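Local coordinates for protein putative glyoxalase (Bacillus halodurans C-125, PDB 3CT8) that binds zinc at sites shared between its two subunits and is probably a metal-dependent enzyme of the glyoxalase/bleomycin resistance/dioxygenase superfamily, at residues I26-L31 with L66-T71; F80-T85 with R138-I143. All blocks are in the same frame, centred on the assembly; numbering follows the deposited sequence.

Contact 1. Residues I26-L31 with L66-T71; sequences INVDHL and LVFVQT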
ATOM      1  N   ILE A  26       3.421  -1.064   6.791  1.00 48.35           N
ATOM      2  CA  ILE A  26       3.168  -2.484   6.912  1.00 48.47           C
ATOM      3  C   ILE A  26       3.890  -3.135   8.100  1.00 49.23           C
ATOM      4  O   ILE A  26       5.063  -2.902   8.377  1.00 48.88           O
ATOM      5  CB  ILE A  26       3.646  -3.225   5.601  1.00 51.31           C
ATOM      6  CG1 ILE A  26       2.872  -2.675   4.387  1.00 49.69           C
ATOM      7  CG2 ILE A  26       3.503  -4.790   5.737  1.00 44.51           C
ATOM      8  CD1 ILE A  26       3.422  -3.023   3.081  1.00 46.41           C
ATOM      9  N   ASN A  27       3.099  -3.906   8.827  1.00 49.51           N
ATOM     10  CA  ASN A  27       3.541  -4.722   9.960  1.00 47.48           C
ATOM     11  C   ASN A  27       4.058  -6.013   9.402  1.00 47.53           C
ATOM     12  O   ASN A  27       3.448  -6.619   8.542  1.00 46.46           O
ATOM     13  CB  ASN A  27       2.377  -5.058  10.848  1.00 47.79           C
ATOM     14  CG  ASN A  27       1.833  -3.860  11.526  1.00 50.82           C
ATOM     15  OD1 ASN A  27       2.613  -3.015  11.980  1.00 45.89           O
ATOM     16  ND2 ASN A  27       0.500  -3.756  11.610  1.00 46.87           N
ATOM     17  N   VAL A  28       5.197  -6.429   9.915  1.00 49.40           N
ATOM     18  CA  VAL A  28       5.860  -7.656   9.472  1.00 48.95           C
ATOM     19  C   VAL A  28       6.080  -8.590  10.646  1.00 50.38           C
ATOM     20  O   VAL A  28       6.256  -8.147  11.797  1.00 48.78           O
ATOM     21  CB  VAL A  28       7.232  -7.360   8.769  1.00 50.79           C
ATOM     22  CG1 VAL A  28       7.034  -6.602   7.443  1.00 45.37           C
ATOM     23  CG2 VAL A  28       8.211  -6.600   9.706  1.00 47.37           C
ATOM     24  N   ASP A  29       6.085  -9.883  10.314  1.00 51.30           N
ATOM     25  CA  ASP A  29       6.215 -10.946  11.292  1.00 53.19           C
ATOM     26  C   ASP A  29       7.588 -11.029  11.907  1.00 54.82           C
ATOM     27  O   ASP A  29       7.735 -11.086  13.131  1.00 56.13           O
ATOM     28  CB  ASP A  29       5.904 -12.285  10.644  1.00 53.81           C
ATOM     29  CG  ASP A  29       5.846 -13.406  11.644  1.00 56.31           C
ATOM     30  OD1 ASP A  29       5.277 -13.175  12.733  1.00 59.50           O
ATOM     31  OD2 ASP A  29       6.330 -14.521  11.332  1.00 55.10           O
ATOM     32  N   HIS A  30       8.597 -11.093  11.049  1.00 56.56           N
ATOM     33  CA  HIS A  30      10.002 -11.197  11.525  1.00 57.46           C
ATOM     34  C   HIS A  30      10.806 -10.144  10.819  1.00 57.02           C
ATOM     35  O   HIS A  30      11.276 -10.342   9.713  1.00 58.50           O
ATOM     36  CB  HIS A  30      10.567 -12.586  11.262  1.00 57.08           C
ATOM     37  CG  HIS A  30      11.931 -12.825  11.836  1.00 61.63           C
ATOM     38  ND1 HIS A  30      12.127 -13.355  13.097  1.00 68.72           N
ATOM     39  CD2 HIS A  30      13.164 -12.691  11.294  1.00 62.09           C
ATOM     40  CE1 HIS A  30      13.422 -13.500  13.317  1.00 66.60           C
ATOM     41  NE2 HIS A  30      14.072 -13.110  12.235  1.00 67.33           N
ATOM     42  N   LEU A  31      10.993  -9.043  11.524  1.00 56.22           N
ATOM     43  CA  LEU A  31      11.649  -7.859  10.980  1.00 56.11           C
ATOM     44  C   LEU A  31      12.932  -8.157  10.224  1.00 55.37           C
ATOM     45  O   LEU A  31      13.085  -7.780   9.070  1.00 55.84           O
ATOM     46  CB  LEU A  31      11.859  -6.782  12.081  1.00 55.69           C
ATOM     47  CG  LEU A  31      12.277  -5.375  11.616  1.00 55.42           C
ATOM     48  CD1 LEU A  31      11.286  -4.800  10.622  1.00 50.74           C
ATOM     49  CD2 LEU A  31      12.389  -4.450  12.793  1.00 60.96           C
ATOM     50  N   LEU A  66       8.093   3.801   2.103  1.00 49.24           N
ATOM     51  CA  LEU A  66       7.610   2.481   2.475  1.00 48.20           C
ATOM     52  C   LEU A  66       8.199   2.220   3.879  1.00 49.07           C
ATOM     53  O   LEU A  66       9.422   2.303   4.077  1.00 48.50           O
ATOM     54  CB  LEU A  66       8.060   1.420   1.461  1.00 49.79           C
ATOM     55  CG  LEU A  66       7.460   1.479   0.044  1.00 54.04           C
ATOM     56  CD1 LEU A  66       7.927   0.252  -0.833  1.00 49.78           C
ATOM     57  CD2 LEU A  66       5.918   1.540   0.109  1.00 52.04           C
ATOM     58  N   VAL A  67       7.312   1.949   4.837  1.00 47.83           N
ATOM     59  CA  VAL A  67       7.685   1.737   6.221  1.00 48.04           C
ATOM     60  C   VAL A  67       7.283   0.356   6.716  1.00 49.97           C
ATOM     61  O   VAL A  67       6.134  -0.062   6.589  1.00 49.60           O
ATOM     62  CB  VAL A  67       6.986   2.758   7.142  1.00 48.50           C
ATOM     63  CG1 VAL A  67       7.580   2.693   8.609  1.00 49.17           C
ATOM     64  CG2 VAL A  67       7.092   4.142   6.560  1.00 44.74           C
ATOM     65  N   PHE A  68       8.262  -0.351   7.259  1.00 50.63           N
ATOM     66  CA  PHE A  68       8.037  -1.706   7.764  1.00 51.94           C
ATOM     67  C   PHE A  68       8.323  -1.743   9.240  1.00 51.89           C
ATOM     68  O   PHE A  68       9.425  -1.376   9.665  1.00 52.28           O
ATOM     69  CB  PHE A  68       8.883  -2.736   7.024  1.00 50.95           C
ATOM     70  CG  PHE A  68       8.607  -2.786   5.561  1.00 52.74           C
ATOM     71  CD1 PHE A  68       9.270  -1.927   4.683  1.00 51.00           C
ATOM     72  CD2 PHE A  68       7.668  -3.670   5.054  1.00 52.38           C
ATOM     73  CE1 PHE A  68       9.028  -1.972   3.338  1.00 50.02           C
ATOM     74  CE2 PHE A  68       7.421  -3.722   3.687  1.00 50.89           C
ATOM     75  CZ  PHE A  68       8.115  -2.861   2.827  1.00 47.92           C
ATOM     76  N   VAL A  69       7.321  -2.233   9.987  1.00 51.44           N
ATOM     77  CA  VAL A  69       7.376  -2.318  11.453  1.00 50.40           C
ATOM     78  C   VAL A  69       7.130  -3.738  11.978  1.00 51.66           C
ATOM     79  O   VAL A  69       6.389  -4.548  11.392  1.00 52.84           O
ATOM     80  CB  VAL A  69       6.362  -1.362  12.069  1.00 49.82           C
ATOM     81  CG1 VAL A  69       6.608  -1.228  13.603  1.00 52.71           C
ATOM     82  CG2 VAL A  69       6.477  -0.010  11.414  1.00 46.79           C
ATOM     83  N   GLN A  70       7.822  -4.045  13.066  1.00 50.65           N
ATOM     84  CA  GLN A  70       7.704  -5.351  13.722  1.00 49.70           C
ATOM     85  C   GLN A  70       6.335  -5.513  14.359  1.00 48.91           C
ATOM     86  O   GLN A  70       5.901  -4.715  15.165  1.00 46.81           O
ATOM     87  CB  GLN A  70       8.802  -5.528  14.786  1.00 50.02           C
ATOM     88  CG  GLN A  70       8.660  -6.762  15.643  1.00 51.16           C
ATOM     89  CD  GLN A  70       8.792  -8.034  14.860  1.00 55.12           C
ATOM     90  OE1 GLN A  70       9.785  -8.258  14.167  1.00 62.14           O
ATOM     91  NE2 GLN A  70       7.810  -8.901  14.998  1.00 55.20           N
ATOM     92  N   THR A  71       5.644  -6.561  13.947  1.00 51.08           N
ATOM     93  CA  THR A  71       4.326  -6.890  14.514  1.00 51.81           C
ATOM     94  C   THR A  71       4.527  -7.214  15.994  1.00 53.00           C
ATOM     95  O   THR A  71       5.440  -7.959  16.345  1.00 52.01           O
ATOM     96  CB  THR A  71       3.715  -8.136  13.838  1.00 51.29           C
ATOM     97  OG1 THR A  71       3.584  -7.884  12.445  1.00 49.62           O
ATOM     98  CG2 THR A  71       2.367  -8.495  14.441  1.00 49.71           C
TER
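Ile26 and Val28 meet strand 66-70 in parallel register, Ile26 beside Phe68 and Val28 beside Gln70. Four backbone bonds join the strands: Ile26 N to Val67 O, Val69 N to Ile26 O, Val28 N to Val69 O (2.7 Å) and Thr71 N to Val28 O. The last carbonyl is gripped twice, for Thr71 OG1 sits 2.8 Å from Val28 O, above the carbonyl plane; that hydroxyl also bonds Thr85 of the second subunit.

Gln70 suits the strand end because its amide can give and take at once. Bent at chi2 (64°), its chain folds back so that OE1 accepts from Leu31 N at 3.0 Å, while NE2 donates to Asp29 O (2.9 Å) and to Thr71 O. Engaged at both ends, the amide ties down the turn just where helix 31-44 begins.

Apolar contacts gather round Phe68. Val28 CG1 reaches the edge of its ring, 3.8 Å from CD2, and Ile26 lies alongside; Trp38 stacks on the ring from helix 31-44. On the opposite face of the sheet, beside Val69, Asn27 gives ND2 to Arg84 O of the second subunit. Parallel pairing of first strand (21-28) with last (64-70), in the order 1-4-3-2, is characteristic of the βαβββ module of the vicinal oxygen chelate fold.

Contact 2. Residues F80-T85 with R138-I143; sequences FHRKRT and RIKVEI. With ZN (zinc ion), chain B.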
ATOM      1  N   PHE A  80      -0.722 -13.508   8.738  1.00 52.83           N
ATOM      2  CA  PHE A  80      -1.191 -12.825   7.538  1.00 50.68           C
ATOM      3  C   PHE A  80      -1.566 -13.744   6.417  1.00 49.96           C
ATOM      4  O   PHE A  80      -0.846 -14.681   6.114  1.00 49.52           O
ATOM      5  CB  PHE A  80      -0.071 -11.952   7.008  1.00 49.09           C
ATOM      6  CG  PHE A  80      -0.347 -11.365   5.692  1.00 47.23           C
ATOM      7  CD1 PHE A  80      -1.050 -10.171   5.579  1.00 51.28           C
ATOM      8  CD2 PHE A  80       0.144 -11.955   4.548  1.00 51.26           C
ATOM      9  CE1 PHE A  80      -1.277  -9.584   4.352  1.00 42.89           C
ATOM     10  CE2 PHE A  80      -0.092 -11.387   3.305  1.00 44.85           C
ATOM     11  CZ  PHE A  80      -0.814 -10.195   3.208  1.00 49.80           C
ATOM     12  N   HIS A  81      -2.696 -13.443   5.797  1.00 50.19           N
ATOM     13  CA  HIS A  81      -3.144 -14.182   4.621  1.00 51.86           C
ATOM     14  C   HIS A  81      -3.642 -13.190   3.564  1.00 51.73           C
ATOM     15  O   HIS A  81      -4.646 -12.517   3.770  1.00 53.13           O
ATOM     16  CB  HIS A  81      -4.198 -15.221   4.962  1.00 54.84           C
ATOM     17  CG  HIS A  81      -4.368 -16.228   3.884  1.00 59.67           C
ATOM     18  ND1 HIS A  81      -5.076 -15.962   2.736  1.00 65.00           N
ATOM     19  CD2 HIS A  81      -3.856 -17.470   3.738  1.00 63.97           C
ATOM     20  CE1 HIS A  81      -5.026 -17.015   1.944  1.00 67.46           C
ATOM     21  NE2 HIS A  81      -4.293 -17.942   2.529  1.00 65.34           N
ATOM     22  N   ARG A  82      -2.942 -13.114   2.425  1.00 51.13           N
ATOM     23  CA  ARG A  82      -3.264 -12.114   1.369  1.00 51.59           C
ATOM     24  C   ARG A  82      -4.634 -12.219   0.724  1.00 52.72           C
ATOM     25  O   ARG A  82      -5.027 -11.353  -0.083  1.00 52.74           O
ATOM     26  CB  ARG A  82      -2.188 -12.023   0.267  1.00 52.13           C
ATOM     27  CG  ARG A  82      -2.091 -13.197  -0.696  1.00 53.12           C
ATOM     28  CD  ARG A  82      -0.912 -12.989  -1.649  1.00 52.52           C
ATOM     29  NE  ARG A  82      -0.668 -14.121  -2.543  1.00 52.71           N
ATOM     30  CZ  ARG A  82       0.116 -15.142  -2.250  1.00 48.86           C
ATOM     31  NH1 ARG A  82       0.784 -15.153  -1.113  1.00 48.99           N
ATOM     32  NH2 ARG A  82       0.262 -16.135  -3.126  1.00 51.07           N
ATOM     33  N   LYS A  83      -5.329 -13.287   1.070  1.00 52.89           N
ATOM     34  CA  LYS A  83      -6.690 -13.544   0.579  1.00 54.23           C
ATOM     35  C   LYS A  83      -7.751 -12.865   1.463  1.00 53.63           C
ATOM     36  O   LYS A  83      -8.899 -12.628   1.045  1.00 50.46           O
ATOM     37  CB  LYS A  83      -6.995 -15.031   0.508  1.00 56.53           C
ATOM     38  CG  LYS A  83      -6.604 -15.792  -0.765  1.00 61.50           C
ATOM     39  CD  LYS A  83      -7.363 -15.242  -1.924  1.00 67.52           C
ATOM     40  CE  LYS A  83      -7.740 -16.314  -2.903  1.00 69.50           C
ATOM     41  NZ  LYS A  83      -8.121 -15.713  -4.220  1.00 74.40           N
ATOM     42  N   ARG A  84      -7.340 -12.552   2.685  1.00 53.36           N
ATOM     43  CA  ARG A  84      -8.232 -11.913   3.641  1.00 54.18           C
ATOM     44  C   ARG A  84      -8.283 -10.412   3.447  1.00 52.85           C
ATOM     45  O   ARG A  84      -7.509  -9.849   2.676  1.00 52.48           O
ATOM     46  CB  ARG A  84      -7.900 -12.317   5.076  1.00 55.03           C
ATOM     47  CG  ARG A  84      -8.175 -13.789   5.240  1.00 58.85           C
ATOM     48  CD  ARG A  84      -8.342 -14.306   6.634  1.00 59.70           C
ATOM     49  NE  ARG A  84      -7.097 -14.588   7.337  1.00 66.94           N
ATOM     50  CZ  ARG A  84      -6.514 -13.757   8.185  1.00 70.88           C
ATOM     51  NH1 ARG A  84      -7.077 -12.581   8.465  1.00 76.53           N
ATOM     52  NH2 ARG A  84      -5.381 -14.111   8.770  1.00 70.76           N
ATOM     53  N   THR A  85      -9.241  -9.792   4.127  1.00 50.83           N
ATOM     54  CA  THR A  85      -9.425  -8.315   4.055  1.00 50.59           C
ATOM     55  C   THR A  85      -8.130  -7.617   4.459  1.00 50.51           C
ATOM     56  O   THR A  85      -7.480  -8.005   5.402  1.00 50.37           O
ATOM     57  CB  THR A  85     -10.652  -7.829   4.895  1.00 50.93           C
ATOM     58  OG1 THR A  85     -11.846  -8.413   4.343  1.00 46.88           O
ATOM     59  CG2 THR A  85     -10.778  -6.277   4.924  1.00 48.42           C
ATOM     60  N   ARG A 138       4.619 -13.573   3.025  1.00 50.92           N
ATOM     61  CA  ARG A 138       3.622 -14.104   2.099  1.00 51.94           C
ATOM     62  C   ARG A 138       2.818 -12.953   1.457  1.00 51.47           C
ATOM     63  O   ARG A 138       1.749 -13.131   0.868  1.00 51.09           O
ATOM     64  CB  ARG A 138       2.695 -15.148   2.687  1.00 52.25           C
ATOM     65  CG  ARG A 138       3.224 -16.565   2.595  1.00 58.55           C
ATOM     66  CD  ARG A 138       3.701 -17.148   3.867  1.00 65.49           C
ATOM     67  NE  ARG A 138       2.636 -17.896   4.570  1.00 69.72           N
ATOM     68  CZ  ARG A 138       1.778 -17.381   5.449  1.00 72.68           C
ATOM     69  NH1 ARG A 138       1.828 -16.086   5.763  1.00 77.59           N
ATOM     70  NH2 ARG A 138       0.867 -18.157   6.013  1.00 71.27           N
ATOM     71  N   ILE A 139       3.336 -11.745   1.596  1.00 51.00           N
ATOM     72  CA  ILE A 139       2.701 -10.631   0.916  1.00 48.74           C
ATOM     73  C   ILE A 139       3.140 -10.795  -0.538  1.00 50.06           C
ATOM     74  O   ILE A 139       4.321 -11.069  -0.838  1.00 50.26           O
ATOM     75  CB  ILE A 139       3.154  -9.268   1.473  1.00 49.90           C
ATOM     76  CG1 ILE A 139       2.626  -9.068   2.919  1.00 49.89           C
ATOM     77  CG2 ILE A 139       2.648  -8.139   0.551  1.00 50.73           C
ATOM     78  CD1 ILE A 139       3.225  -7.843   3.669  1.00 47.27           C
ATOM     79  N   LYS A 140       2.175 -10.678  -1.439  1.00 50.50           N
ATOM     80  CA  LYS A 140       2.427 -10.783  -2.885  1.00 51.08           C
ATOM     81  C   LYS A 140       3.036  -9.472  -3.399  1.00 50.06           C
ATOM     82  O   LYS A 140       2.587  -8.368  -3.048  1.00 48.12           O
ATOM     83  CB  LYS A 140       1.154 -11.199  -3.669  1.00 51.16           C
ATOM     84  CG  LYS A 140       1.394 -11.405  -5.167  1.00 52.08           C
ATOM     85  CD  LYS A 140       0.239 -12.074  -5.884  1.00 53.27           C
ATOM     86  CE  LYS A 140      -1.013 -11.244  -5.998  1.00 54.45           C
ATOM     87  NZ  LYS A 140      -2.153 -11.959  -6.742  1.00 49.14           N
ATOM     88  N   VAL A 141       4.103  -9.634  -4.182  1.00 48.92           N
ATOM     89  CA  VAL A 141       4.868  -8.548  -4.740  1.00 47.51           C
ATOM     90  C   VAL A 141       5.037  -8.741  -6.232  1.00 48.41           C
ATOM     91  O   VAL A 141       5.401  -9.818  -6.698  1.00 49.02           O
ATOM     92  CB  VAL A 141       6.274  -8.457  -4.100  1.00 47.93           C
ATOM     93  CG1 VAL A 141       6.992  -7.222  -4.614  1.00 49.05           C
ATOM     94  CG2 VAL A 141       6.186  -8.361  -2.606  1.00 47.05           C
ATOM     95  N   GLU A 142       4.763  -7.657  -6.943  1.00 47.56           N
ATOM     96  CA  GLU A 142       4.815  -7.575  -8.413  1.00 50.23           C
ATOM     97  C   GLU A 142       5.676  -6.432  -8.945  1.00 50.72           C
ATOM     98  O   GLU A 142       5.687  -5.310  -8.419  1.00 51.17           O
ATOM     99  CB  GLU A 142       3.367  -7.399  -8.934  1.00 48.74           C
ATOM    100  CG  GLU A 142       3.159  -7.237 -10.433  1.00 49.27           C
ATOM    101  CD  GLU A 142       1.697  -6.863 -10.729  1.00 50.35           C
ATOM    102  OE1 GLU A 142       0.881  -7.000  -9.771  1.00 46.15           O
ATOM    103  OE2 GLU A 142       1.355  -6.418 -11.854  1.00 53.35           O
ATOM    104  N   ILE A 143       6.427  -6.761  -9.988  1.00 51.71           N
ATOM    105  CA  ILE A 143       7.282  -5.774 -10.715  1.00 51.00           C
ATOM    106  C   ILE A 143       6.824  -5.880 -12.179  1.00 48.74           C
ATOM    107  O   ILE A 143       6.926  -6.929 -12.807  1.00 47.67           O
ATOM    108  CB  ILE A 143       8.812  -5.925 -10.502  1.00 50.31           C
ATOM    109  CG1 ILE A 143       9.147  -5.877  -9.017  1.00 52.43           C
ATOM    110  CG2 ILE A 143       9.545  -4.827 -11.194  1.00 49.73           C
ATOM    111  CD1 ILE A 143       8.894  -7.209  -8.333  1.00 57.04           C
TER
HETATM  112 ZN    ZN B 128      -1.148  -6.377  -9.682  1.00 53.04          ZN
HETATM  113  O   HOH W   1      -0.856 -14.758   2.084  1.00 55.94           O
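Arg82 and Arg138 each send a guanidinium to a backbone carbonyl of the other segment. Arg82 NH1 donates to Arg138 O at 3.0 Å, with an N-H...O angle of 144°, and the carbonyl meets the guanidinium near its edge. In return Arg138 NH1 makes a weak bond to Phe80 O, reached by an arm bent at chi2 and chi3. Water 1 accepts from Arg82 N (2.7 Å) and donates weakly to Arg138 O.

Alongside these polar links, Ile139 lays CG1 over a face of the Phe80 ring, 3.9 Å from its centroid, a CH-pi contact. Phe80 CG stands anti to the backbone N (chi1 171°), which lets the flat ring present that face to Ile139 CG1. Arginine suits position 82 because its long extended arm can cross Lys140, CD to CB 3.4 Å, and still reach Glu134 in a salt bridge; Arg82 NE and Lys140 NZ both bond one oxygen of an unidentified bound molecule.

Further out, a type I turn from His81 to Arg84 shapes the loop. Beyond Lys140 the strand carries Glu142, whose OE1 binds zinc at 2.1 Å; His128 bonds its other oxygen. Strand 140-144 lies between parallel strand 86-93 and antiparallel strand 130-134, with Val141 packed on helix 31-44.

The centres of contacts 1 and 2 lie about 14 Å apart, and the two touch where Ile26 CG2 packs 3.7 Å from Ile139 CD1, so the four-stranded sheet meets the loop residue just before strand 140-144 through two isoleucines. The subunit interface relates them again: contact 1 is met by segment 80-85 of the second subunit, the loop that forms contact 2 there. The zinc sites need both chains. Glu142 of contact 2 and His89 share their ion with His23 of the second subunit, which lies on strand 21-28 just before that subunit's own copy of contact 1. Val67 of contact 1 is about 7 Å from a zinc ion, side chain to metal.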